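Local coordinates for glycosyl hydrolase, family 31/fibronectin type III domain protein (Clostridium perfringens, PDB 4UAP), which is a carbohydrate-binding module of a family 31 glycoside hydrolase that binds N-acetylgalactosamine, and probably helps direct the enzyme to galactose-type glycans, at residues Val90-Tyr95 and Phe101-Lys106; Ile6-Asp11 and Met19-Leu24; Asp26-Thr29 and Ser34-Met37; Glu68-Tyr73 and Asp124-Thr129. One frame throughout, in Å; residues are numbered along the deposited sequence.

Contact 1. Residues Val90-Tyr95 and Phe101-Lys106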
loop_
_atom_site.group_PDB
_atom_site.type_symbol
_atom_site.label_atom_id
_atom_site.label_comp_id
_atom_site.label_asym_id
_atom_site.label_seq_id
_atom_site.Cartn_x
_atom_site.Cartn_y
_atom_site.Cartn_z
ATOM N N VAL A 90 3.254 -8.326 -3.223
ATOM C CA VAL A 90 2.280 -7.343 -3.659
ATOM C C VAL A 90 2.038 -7.510 -5.138
ATOM O O VAL A 90 2.913 -7.971 -5.873
ATOM C CB VAL A 90 2.766 -5.900 -3.359
ATOM C CG1 VAL A 90 4.003 -5.553 -4.194
ATOM C CG2 VAL A 90 1.644 -4.867 -3.552
ATOM N N LYS A 91 0.842 -7.151 -5.576
ATOM C CA LYS A 91 0.588 -7.041 -7.000
ATOM C C LYS A 91 -0.123 -5.728 -7.255
ATOM O O LYS A 91 -0.635 -5.091 -6.328
ATOM C CB LYS A 91 -0.247 -8.222 -7.515
ATOM C CG LYS A 91 -1.648 -8.312 -6.921
ATOM C CD LYS A 91 -2.502 -9.345 -7.663
ATOM C CE LYS A 91 -3.930 -9.330 -7.132
ATOM N NZ LYS A 91 -4.784 -10.395 -7.725
ATOM N N ALA A 92 -0.168 -5.317 -8.514
ATOM C CA ALA A 92 -0.877 -4.096 -8.842
ATOM C C ALA A 92 -1.441 -4.156 -10.255
ATOM O O ALA A 92 -0.920 -4.860 -11.126
ATOM C CB ALA A 92 0.035 -2.890 -8.681
ATOM N N VAL A 93 -2.518 -3.409 -10.454
ATOM C CA VAL A 93 -3.214 -3.321 -11.729
ATOM C C VAL A 93 -3.569 -1.863 -11.959
ATOM O O VAL A 93 -3.949 -1.163 -11.015
ATOM C CB VAL A 93 -4.495 -4.174 -11.744
ATOM C CG1 VAL A 93 -5.224 -4.021 -13.071
ATOM C CG2 VAL A 93 -4.162 -5.639 -11.479
ATOM N N GLY A 94 -3.425 -1.397 -13.196
ATOM C CA GLY A 94 -3.779 -0.031 -13.524
ATOM C C GLY A 94 -4.940 -0.038 -14.500
ATOM O O GLY A 94 -5.131 -1.010 -15.236
ATOM N N TYR A 95 -5.717 1.040 -14.497
ATOM C CA TYR A 95 -6.849 1.178 -15.411
ATOM C C TYR A 95 -6.808 2.523 -16.122
ATOM O O TYR A 95 -6.408 3.541 -15.557
ATOM C CB TYR A 95 -8.184 1.031 -14.671
ATOM C CG TYR A 95 -8.382 -0.320 -14.022
ATOM C CD1 TYR A 95 -7.903 -0.576 -12.745
ATOM C CD2 TYR A 95 -9.037 -1.340 -14.691
ATOM C CE1 TYR A 95 -8.078 -1.818 -12.152
ATOM C CE2 TYR A 95 -9.218 -2.575 -14.113
ATOM C CZ TYR A 95 -8.744 -2.810 -12.842
ATOM O OH TYR A 95 -8.926 -4.047 -12.269
ATOM N N PHE A 101 -4.547 -2.882 -17.078
ATOM C CA PHE A 101 -3.132 -3.145 -17.319
ATOM C C PHE A 101 -2.484 -3.841 -16.131
ATOM O O PHE A 101 -2.381 -3.267 -15.051
ATOM C CB PHE A 101 -2.382 -1.840 -17.626
ATOM C CG PHE A 101 -2.931 -1.112 -18.810
ATOM C CD1 PHE A 101 -2.436 -1.361 -20.080
ATOM C CD2 PHE A 101 -3.961 -0.201 -18.660
ATOM C CE1 PHE A 101 -2.960 -0.710 -21.176
ATOM C CE2 PHE A 101 -4.489 0.455 -19.758
ATOM C CZ PHE A 101 -3.986 0.201 -21.015
ATOM N N ASP A 102 -2.038 -5.072 -16.347
ATOM C CA ASP A 102 -1.350 -5.838 -15.317
ATOM C C ASP A 102 0.016 -5.209 -15.044
ATOM O O ASP A 102 0.866 -5.163 -15.928
ATOM C CB ASP A 102 -1.207 -7.297 -15.757
ATOM C CG ASP A 102 -0.665 -8.198 -14.656
ATOM O OD1 ASP A 102 -0.217 -7.682 -13.609
ATOM O OD2 ASP A 102 -0.678 -9.434 -14.850
ATOM N N LEU A 103 0.232 -4.710 -13.831
ATOM C CA LEU A 103 1.520 -4.096 -13.513
ATOM C C LEU A 103 2.463 -5.089 -12.841
ATOM O O LEU A 103 3.608 -4.767 -12.537
ATOM C CB LEU A 103 1.331 -2.870 -12.620
ATOM C CG LEU A 103 0.369 -1.829 -13.188
ATOM C CD1 LEU A 103 0.223 -0.666 -12.214
ATOM C CD2 LEU A 103 0.871 -1.338 -14.543
ATOM N N GLY A 104 1.970 -6.294 -12.593
ATOM C CA GLY A 104 2.826 -7.352 -12.107
ATOM C C GLY A 104 2.940 -7.449 -10.599
ATOM O O GLY A 104 2.393 -6.641 -9.840
ATOM N N GLU A 105 3.691 -8.451 -10.173
ATOM C CA GLU A 105 3.791 -8.802 -8.772
ATOM C C GLU A 105 5.222 -8.619 -8.317
ATOM O O GLU A 105 6.156 -8.851 -9.082
ATOM C CB GLU A 105 3.319 -10.245 -8.565
ATOM C CG GLU A 105 3.744 -10.888 -7.254
ATOM C CD GLU A 105 3.515 -12.402 -7.258
ATOM O OE1 GLU A 105 2.373 -12.839 -7.539
ATOM O OE2 GLU A 105 4.485 -13.154 -6.996
ATOM N N LYS A 106 5.399 -8.167 -7.085
ATOM C CA LYS A 106 6.731 -8.104 -6.507
ATOM C C LYS A 106 6.730 -8.951 -5.251
ATOM O O LYS A 106 5.846 -8.802 -4.406
ATOM C CB LYS A 106 7.135 -6.660 -6.224
ATOM C CG LYS A 106 7.437 -5.879 -7.510
ATOM C CD LYS A 106 7.805 -4.431 -7.243
ATOM C CE LYS A 106 7.667 -3.593 -8.516
ATOM N NZ LYS A 106 8.483 -4.122 -9.642
HETATM O O HOH W 1 -1.283 -7.947 -11.158
#

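Contact 2. Residues Ile6-Asp11 and Met19-Leu24. With CA (calcium ion), chain D.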
loop_
_atom_site.group_PDB
_atom_site.type_symbol
_atom_site.label_atom_id
_atom_site.label_comp_id
_atom_site.label_asym_id
_atom_site.label_seq_id
_atom_site.Cartn_x
_atom_site.Cartn_y
_atom_site.Cartn_z
ATOM N N ILE A 6 -5.029 12.574 -4.764
ATOM C CA ILE A 6 -5.276 11.143 -4.813
ATOM C C ILE A 6 -6.391 10.755 -3.855
ATOM O O ILE A 6 -6.398 11.180 -2.705
ATOM C CB ILE A 6 -4.010 10.352 -4.458
ATOM C CG1 ILE A 6 -2.894 10.688 -5.452
ATOM C CG2 ILE A 6 -4.298 8.853 -4.448
ATOM C CD1 ILE A 6 -1.529 10.229 -5.003
ATOM N N THR A 7 -7.332 9.955 -4.339
ATOM C CA THR A 7 -8.380 9.399 -3.495
ATOM C C THR A 7 -8.081 7.923 -3.251
ATOM O O THR A 7 -7.766 7.192 -4.183
ATOM C CB THR A 7 -9.765 9.572 -4.139
ATOM O OG1 THR A 7 -10.032 10.970 -4.291
ATOM C CG2 THR A 7 -10.843 8.961 -3.271
ATOM N N VAL A 8 -8.137 7.493 -1.997
ATOM C CA VAL A 8 -7.872 6.095 -1.689
ATOM C C VAL A 8 -9.119 5.445 -1.083
ATOM O O VAL A 8 -9.831 6.051 -0.298
ATOM C CB VAL A 8 -6.661 5.939 -0.734
ATOM C CG1 VAL A 8 -6.918 6.635 0.592
ATOM C CG2 VAL A 8 -6.333 4.458 -0.527
ATOM N N SER A 9 -9.387 4.208 -1.469
ATOM C CA SER A 9 -10.558 3.511 -0.980
ATOM C C SER A 9 -10.243 2.041 -0.810
ATOM O O SER A 9 -9.223 1.550 -1.293
ATOM C CB SER A 9 -11.743 3.708 -1.932
ATOM O OG SER A 9 -11.433 3.214 -3.225
ATOM N N GLY A 10 -11.111 1.345 -0.089
ATOM C CA GLY A 10 -10.903 -0.056 0.212
ATOM C C GLY A 10 -11.625 -0.376 1.506
ATOM O O GLY A 10 -12.328 0.480 2.051
ATOM N N ASP A 11 -11.454 -1.599 2.000
ATOM C CA ASP A 11 -12.258 -2.072 3.126
ATOM C C ASP A 11 -11.647 -1.690 4.475
ATOM O O ASP A 11 -10.816 -2.410 5.055
ATOM C CB ASP A 11 -12.462 -3.580 3.045
ATOM C CG ASP A 11 -13.473 -4.088 4.068
ATOM O OD1 ASP A 11 -13.937 -3.292 4.917
ATOM O OD2 ASP A 11 -13.789 -5.292 4.033
ATOM N N MET A 19 -5.547 3.838 12.168
ATOM C CA MET A 19 -4.484 3.438 11.250
ATOM C C MET A 19 -5.105 3.020 9.919
ATOM O O MET A 19 -4.790 1.962 9.375
ATOM C CB MET A 19 -3.650 2.294 11.858
ATOM C CG MET A 19 -3.182 2.572 13.299
ATOM S SD MET A 19 -2.069 1.319 14.019
ATOM C CE MET A 19 -0.563 1.696 13.153
ATOM N N GLY A 20 -5.997 3.862 9.399
ATOM C CA GLY A 20 -6.757 3.525 8.207
ATOM C C GLY A 20 -6.119 3.962 6.896
ATOM O O GLY A 20 -4.948 4.329 6.854
ATOM N N LEU A 21 -6.912 3.921 5.830
ATOM C CA LEU A 21 -6.443 4.196 4.470
ATOM C C LEU A 21 -5.780 5.561 4.319
ATOM O O LEU A 21 -4.870 5.727 3.519
ATOM C CB LEU A 21 -7.620 4.090 3.487
ATOM C CG LEU A 21 -8.232 2.690 3.351
ATOM C CD1 LEU A 21 -9.514 2.720 2.509
ATOM C CD2 LEU A 21 -7.224 1.744 2.754
ATOM N N ASP A 22 -6.257 6.536 5.084
ATOM C CA ASP A 22 -5.740 7.895 5.026
ATOM C C ASP A 22 -4.252 7.957 5.349
ATOM O O ASP A 22 -3.539 8.836 4.855
ATOM C CB ASP A 22 -6.527 8.797 5.983
ATOM C CG ASP A 22 -6.465 8.309 7.424
ATOM O OD1 ASP A 22 -7.027 7.232 7.717
ATOM O OD2 ASP A 22 -5.852 8.999 8.266
ATOM N N LYS A 23 -3.777 7.010 6.156
ATOM C CA LYS A 23 -2.362 6.979 6.548
ATOM C C LYS A 23 -1.450 6.540 5.397
ATOM O O LYS A 23 -0.227 6.606 5.506
ATOM C CB LYS A 23 -2.167 6.062 7.764
ATOM C CG LYS A 23 -2.842 6.577 9.050
ATOM C CD LYS A 23 -2.254 7.927 9.468
ATOM C CE LYS A 23 -2.924 8.492 10.728
ATOM N NZ LYS A 23 -2.407 7.865 11.978
ATOM N N LEU A 24 -2.040 6.076 4.301
ATOM C CA LEU A 24 -1.249 5.733 3.118
ATOM C C LEU A 24 -0.842 6.985 2.353
ATOM O O LEU A 24 0.130 6.969 1.600
ATOM C CB LEU A 24 -2.027 4.800 2.177
ATOM C CG LEU A 24 -2.370 3.397 2.679
ATOM C CD1 LEU A 24 -3.334 2.689 1.696
ATOM C CD2 LEU A 24 -1.096 2.568 2.901
HETATM CA CA CA D . 1.740 7.516 6.207
#

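Contact 3. Residues Asp26-Thr29 and Ser34-Met37. With CA (calcium ion), chain D.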
loop_
_atom_site.group_PDB
_atom_site.type_symbol
_atom_site.label_atom_id
_atom_site.label_comp_id
_atom_site.label_asym_id
_atom_site.label_seq_id
_atom_site.Cartn_x
_atom_site.Cartn_y
_atom_site.Cartn_z
ATOM N N ASP A 26 -1.006 10.418 3.899
ATOM C CA ASP A 26 -1.014 11.591 4.772
ATOM C C ASP A 26 0.332 12.316 4.777
ATOM O O ASP A 26 0.493 13.321 5.461
ATOM C CB ASP A 26 -1.388 11.199 6.197
ATOM C CG ASP A 26 -0.380 10.260 6.815
ATOM O OD1 ASP A 26 -0.001 9.282 6.140
ATOM O OD2 ASP A 26 0.048 10.502 7.963
ATOM N N GLY A 27 1.295 11.804 4.017
ATOM C CA GLY A 27 2.589 12.452 3.897
ATOM C C GLY A 27 3.565 12.032 4.979
ATOM O O GLY A 27 4.514 12.755 5.276
ATOM N N THR A 28 3.338 10.869 5.581
ATOM C CA THR A 28 4.239 10.356 6.606
ATOM C C THR A 28 4.856 9.045 6.161
ATOM O O THR A 28 4.173 8.025 6.101
ATOM C CB THR A 28 3.517 10.128 7.957
ATOM O OG1 THR A 28 2.318 9.369 7.743
ATOM C CG2 THR A 28 3.157 11.464 8.608
ATOM N N THR A 29 6.154 9.059 5.882
ATOM C CA THR A 29 6.810 7.861 5.360
ATOM C C THR A 29 7.591 7.082 6.414
ATOM O O THR A 29 8.162 6.035 6.114
ATOM C CB THR A 29 7.779 8.221 4.220
ATOM O OG1 THR A 29 8.725 9.182 4.700
ATOM C CG2 THR A 29 7.020 8.796 3.027
ATOM N N SER A 34 2.274 6.077 14.299
ATOM C CA SER A 34 1.436 7.208 13.920
ATOM C C SER A 34 1.442 7.498 12.407
ATOM O O SER A 34 0.609 8.266 11.919
ATOM C CB SER A 34 1.875 8.454 14.691
ATOM O OG SER A 34 3.222 8.773 14.389
ATOM N N SER A 35 2.368 6.884 11.673
ATOM C CA SER A 35 2.465 7.081 10.215
ATOM C C SER A 35 1.696 6.048 9.385
ATOM O O SER A 35 1.357 6.301 8.226
ATOM C CB SER A 35 3.933 7.044 9.763
ATOM O OG SER A 35 4.729 8.008 10.435
ATOM N N ARG A 36 1.436 4.882 9.968
ATOM C CA ARG A 36 1.111 3.694 9.180
ATOM C C ARG A 36 -0.370 3.379 9.008
ATOM O O ARG A 36 -1.196 3.745 9.847
ATOM C CB ARG A 36 1.770 2.456 9.809
ATOM C CG ARG A 36 3.276 2.531 9.996
ATOM C CD ARG A 36 3.836 1.133 10.249
ATOM N NE ARG A 36 3.034 0.419 11.242
ATOM C CZ ARG A 36 3.276 0.410 12.551
ATOM N NH1 ARG A 36 4.322 1.066 13.058
ATOM N NH2 ARG A 36 2.467 -0.264 13.357
ATOM N N MET A 37 -0.674 2.683 7.911
ATOM C CA MET A 37 -1.888 1.886 7.766
ATOM C C MET A 37 -1.563 0.453 8.195
ATOM O O MET A 37 -0.622 -0.152 7.670
ATOM C CB MET A 37 -2.398 1.900 6.315
ATOM C CG MET A 37 -3.726 1.136 6.084
ATOM S SD MET A 37 -3.912 0.348 4.454
ATOM C CE MET A 37 -2.881 -1.075 4.751
HETATM CA CA CA D . 1.740 7.516 6.207
#

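Contact 4. Residues Glu68-Tyr73 and Asp124-Thr129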
loop_
_atom_site.group_PDB
_atom_site.type_symbol
_atom_site.label_atom_id
_atom_site.label_comp_id
_atom_site.label_asym_id
_atom_site.label_seq_id
_atom_site.Cartn_x
_atom_site.Cartn_y
_atom_site.Cartn_z
ATOM N N GLU A 68 5.512 8.378 -13.524
ATOM C CA GLU A 68 6.847 7.786 -13.562
ATOM C C GLU A 68 6.882 6.513 -12.705
ATOM O O GLU A 68 7.435 5.493 -13.113
ATOM C CB GLU A 68 7.903 8.785 -13.079
ATOM C CG GLU A 68 8.073 10.003 -13.984
ATOM C CD GLU A 68 8.862 9.707 -15.270
ATOM O OE1 GLU A 68 9.045 8.516 -15.622
ATOM O OE2 GLU A 68 9.303 10.680 -15.927
ATOM N N ASN A 69 6.276 6.569 -11.523
ATOM C CA ASN A 69 6.241 5.407 -10.632
ATOM C C ASN A 69 5.237 5.575 -9.512
ATOM O O ASN A 69 4.718 6.669 -9.301
ATOM C CB ASN A 69 7.632 5.151 -10.015
ATOM C CG ASN A 69 7.976 6.139 -8.890
ATOM O OD1 ASN A 69 7.377 6.116 -7.810
ATOM N ND2 ASN A 69 8.951 6.997 -9.138
ATOM N N PHE A 70 4.968 4.499 -8.782
ATOM C CA PHE A 70 4.515 4.687 -7.417
ATOM C C PHE A 70 5.460 3.919 -6.503
ATOM O O PHE A 70 6.111 2.954 -6.917
ATOM C CB PHE A 70 3.036 4.299 -7.218
ATOM C CG PHE A 70 2.705 2.860 -7.497
ATOM C CD1 PHE A 70 2.900 1.886 -6.527
ATOM C CD2 PHE A 70 2.131 2.495 -8.704
ATOM C CE1 PHE A 70 2.561 0.570 -6.775
ATOM C CE2 PHE A 70 1.797 1.170 -8.962
ATOM C CZ PHE A 70 2.005 0.212 -7.996
ATOM N N THR A 71 5.562 4.408 -5.273
ATOM C CA THR A 71 6.530 3.936 -4.302
ATOM C C THR A 71 5.829 3.597 -3.002
ATOM O O THR A 71 5.177 4.454 -2.401
ATOM C CB THR A 71 7.609 4.995 -4.030
ATOM O OG1 THR A 71 8.337 5.255 -5.241
ATOM C CG2 THR A 71 8.564 4.521 -2.948
ATOM N N ILE A 72 5.967 2.340 -2.587
ATOM C CA ILE A 72 5.393 1.844 -1.350
ATOM C C ILE A 72 6.480 1.873 -0.277
ATOM O O ILE A 72 7.565 1.324 -0.477
ATOM C CB ILE A 72 4.840 0.407 -1.522
ATOM C CG1 ILE A 72 3.806 0.368 -2.666
ATOM C CG2 ILE A 72 4.229 -0.101 -0.209
ATOM C CD1 ILE A 72 3.372 -1.039 -3.077
ATOM N N TYR A 73 6.196 2.541 0.838
ATOM C CA TYR A 73 7.135 2.604 1.944
ATOM C C TYR A 73 6.784 1.544 2.982
ATOM O O TYR A 73 5.698 1.556 3.572
ATOM C CB TYR A 73 7.140 3.999 2.568
ATOM C CG TYR A 73 7.730 5.062 1.662
ATOM C CD1 TYR A 73 6.962 5.659 0.659
ATOM C CD2 TYR A 73 9.060 5.466 1.806
ATOM C CE1 TYR A 73 7.502 6.631 -0.170
ATOM C CE2 TYR A 73 9.611 6.432 0.970
ATOM C CZ TYR A 73 8.829 7.013 -0.003
ATOM O OH TYR A 73 9.374 7.976 -0.814
ATOM N N ASP A 124 -6.114 6.285 -14.765
ATOM C CA ASP A 124 -7.010 7.030 -13.883
ATOM C C ASP A 124 -7.251 6.295 -12.561
ATOM O O ASP A 124 -7.800 6.870 -11.622
ATOM C CB ASP A 124 -8.337 7.316 -14.567
ATOM C CG ASP A 124 -8.848 6.147 -15.357
ATOM O OD1 ASP A 124 -8.724 5.008 -14.867
ATOM O OD2 ASP A 124 -9.380 6.367 -16.475
ATOM N N LYS A 125 -6.837 5.031 -12.498
ATOM C CA LYS A 125 -7.000 4.216 -11.289
ATOM C C LYS A 125 -5.875 3.196 -11.164
ATOM O O LYS A 125 -5.452 2.604 -12.155
ATOM C CB LYS A 125 -8.349 3.495 -11.309
ATOM C CG LYS A 125 -8.556 2.551 -10.160
ATOM C CD LYS A 125 -9.720 1.611 -10.424
ATOM C CE LYS A 125 -11.036 2.252 -10.103
ATOM N NZ LYS A 125 -12.142 1.270 -10.344
ATOM N N ILE A 126 -5.387 2.994 -9.942
ATOM C CA ILE A 126 -4.398 1.958 -9.691
ATOM C C ILE A 126 -4.851 1.172 -8.479
ATOM O O ILE A 126 -5.228 1.744 -7.451
ATOM C CB ILE A 126 -2.991 2.554 -9.481
ATOM C CG1 ILE A 126 -2.442 3.045 -10.828
ATOM C CG2 ILE A 126 -2.049 1.521 -8.870
ATOM C CD1 ILE A 126 -1.076 3.662 -10.751
ATOM N N VAL A 127 -4.869 -0.144 -8.613
ATOM C CA VAL A 127 -5.294 -0.985 -7.511
ATOM C C VAL A 127 -4.109 -1.801 -7.064
ATOM O O VAL A 127 -3.528 -2.536 -7.860
ATOM C CB VAL A 127 -6.451 -1.913 -7.895
ATOM C CG1 VAL A 127 -6.861 -2.759 -6.684
ATOM C CG2 VAL A 127 -7.641 -1.097 -8.431
ATOM N N ILE A 128 -3.738 -1.630 -5.802
ATOM C CA ILE A 128 -2.580 -2.313 -5.218
ATOM C C ILE A 128 -3.056 -3.338 -4.212
ATOM O O ILE A 128 -3.793 -3.008 -3.292
ATOM C CB ILE A 128 -1.630 -1.327 -4.519
ATOM C CG1 ILE A 128 -1.158 -0.265 -5.520
ATOM C CG2 ILE A 128 -0.438 -2.084 -3.875
ATOM C CD1 ILE A 128 -0.394 0.873 -4.907
ATOM N N THR A 129 -2.646 -4.586 -4.382
ATOM C CA THR A 129 -3.101 -5.624 -3.478
ATOM C C THR A 129 -1.935 -6.236 -2.719
ATOM O O THR A 129 -1.042 -6.831 -3.318
ATOM C CB THR A 129 -3.860 -6.736 -4.227
ATOM O OG1 THR A 129 -4.887 -6.145 -5.031
ATOM C CG2 THR A 129 -4.506 -7.680 -3.230
#

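Contact 1. Residues Val90-Tyr95 and Phe101-Lys106
Val90-Tyr95 and Phe101-Lys106 run antiparallel, their strand axes 4.6 Å apart and 175° from one another, as the two arms of a beta hairpin at the edge of one sheet of the sandwich. Regular pairs hold both ends: at one, Val90 and Lys106 bond to each other in both directions, and at the other Gly94 N donates to Phe101 O at 2.8 Å in an almost straight bond (172°). Between them a classic beta bulge sets Leu103 and Gly104 together against Ala92. Leu103 N donates to Ala92 O at 2.9 Å, and the return bond from Ala92 N to Gly104 O is weak. The bulge is braced by an Asx turn, in which Asp102 OD1 takes Gly104 N at 2.8 Å from above the carboxylate plane. On the inner side, Leu103 CB lies 4.1 Å from Ala92 CB, and Tyr116 and Phe70 cover the pair. Val90 and Lys106 lie side by side there, CG1 beside CB, before the lysine end leads off to a cation-pi contact with Tyr116. A water gives Ala92 O its second donor and bridges the bulge, donating to Asp102 OD1 at 2.7 Å and to Ala92 O at 3.1 Å.

Contact 2. Residues Ile6-Asp11 and Met19-Leu24
The carbonyl oxygen of Leu21 accepts one hydrogen bond within the two segments, from Leu24 N at 3.0 Å, which closes a 3-10 turn. Val8 CG1, coming from the strand across the contact, rests against the same oxygen at 3.7 Å in van der Waals contact. This turn sits in the long loop that follows strand 6-9, an outermost strand of its sheet in the beta sandwich, and folds back over it. Val8 uses both its branches, and its chi1 of 61° turns each to a different leucine: CG1 lies 3.9 Å from Leu21 CB, whereas CG2 meets Leu24 CD1 at 4.1 Å. Leu21 then extends along the strand beyond Val8, bringing its CD1 close over the backbone, 3.3 Å from Gly10 N and 3.5 Å from Ser9 C. Phe59 and Ile25 also touch Val8, and Met37 backs both leucines, which ties the pair into the neighbouring core. From the same turn Lys23 directs its carbonyl oxygen to the calcium ion at 2.3 Å, while its NZ bonds to Gly18 O and Ser34 O. The segments therefore meet through apolar contact alone, leaving the turn's backbone bonds internal and Lys23 O available to the metal.

Contact 3. Residues Asp26-Thr29 and Ser34-Met37
Thr28 and Ser35 meet across a shared calcium ion, and metal coordination carries most of this contact. Thr28 chelates the ion through its own carbonyl O and its side-chain OG1, each 2.5 Å from the calcium. From the opposing segment Ser35 contributes only its backbone O, at 2.4 Å. Asp26 adds one carboxylate oxygen: OD1 binds at 2.5 Å, while OD2 is not a ligand. The Thr28 OG1 and Ser35 O atoms come within 3.3 Å of each other as co-ligands of the metal. Lys23 O, Asn143 O and Glu144 OE2 complete a shell of seven oxygens.

A short hydrogen bond backs the coordination. Thr28 OG1 donates to Asp26 OD2 at 2.5 Å on the syn side of the carboxylate, somewhat out of its plane (26°), so the aspartate grips the metal with one oxygen and the threonine hydroxyl with the other. The calcium probably polarises that hydroxyl and strengthens it as a donor. This is the calcium site of the CBM32 beta sandwich, in which loop ligands and residues of strand 141-149 are drawn together round one ion.

Van der Waals contact comes mainly from Thr28 and Ser35, whose CB atoms lie near each other. Ser35 OG stands beside its own backbone N (chi1 -57°), placing it 3.5 Å from Thr28 CB, with its polar partner in Ser30.

Salt bridges begin at the next residue: Arg36 points away from the calcium segment, is held by Asp33 and Asp38, and touches the bound N-acetylgalactosamine.

Contact 4. Residues Glu68-Tyr73 and Asp124-Thr129
Strands 64-74 and 125-133 face each other across the hydrophobic core of the beta sandwich, with Phe70 and Ile72 opposite Ile126 and Ile128. The axes of the short segments 69-73 and 125-129 pass 11.1 Å apart and cross at -30°, the layered spacing of facing sheets, and the gap is bridged by side chains alone. The Phe70 ring makes most of the contacts. A chi1 of 62° directs it inward, between the two isoleucines of the other sheet. Its CD1 and CE1 atoms go to Ile128, whose CD1 is 3.5 Å from Phe70 CE1 and 3.8 Å from Phe70 CD1; Phe70 CZ lies 4.0 Å from Ile128 CG1. The CD2 and CE2 atoms go to Ile126, with Ile126 CG2 at 3.9 Å from Phe70 CE2 and Ile126 CD1 at 4.0 Å from Phe70 CD2. Both isoleucines approach the ring obliquely. Tyr116 stacks on Phe70 within its own sheet and Ala92 touches it from the opposing one, and all four residues of the contact are buried. Farther along, Ile72 and Ile128 overlap alongside, pointing opposite ways, and Ile72 CD1 comes to 4.0 Å from Ile128 CG2.

In the fold
Contacts 1 and 4 belong to one body of structure: their centres are 8 Å apart, strands 87-96 and 125-133 are neighbours in the sheet, and Val93 O probably accepts a hydrogen bond from Val127 N at 2.8 Å. Along the chain the hairpin of contact 1 is nested inside the loop that contact 4 closes. Contacts 2 and 3, centres 11 Å apart, share the calcium ion and touch directly, where Lys23 NZ probably bonds to Ser34 O at 3.0 Å. Contact 3 meets contact 4 where Thr29 packs on Tyr73. The side chain of Ser35 lies about 12 Å from the bound N-acetylgalactosamine, and Arg36, the following residue, lines the sugar pocket.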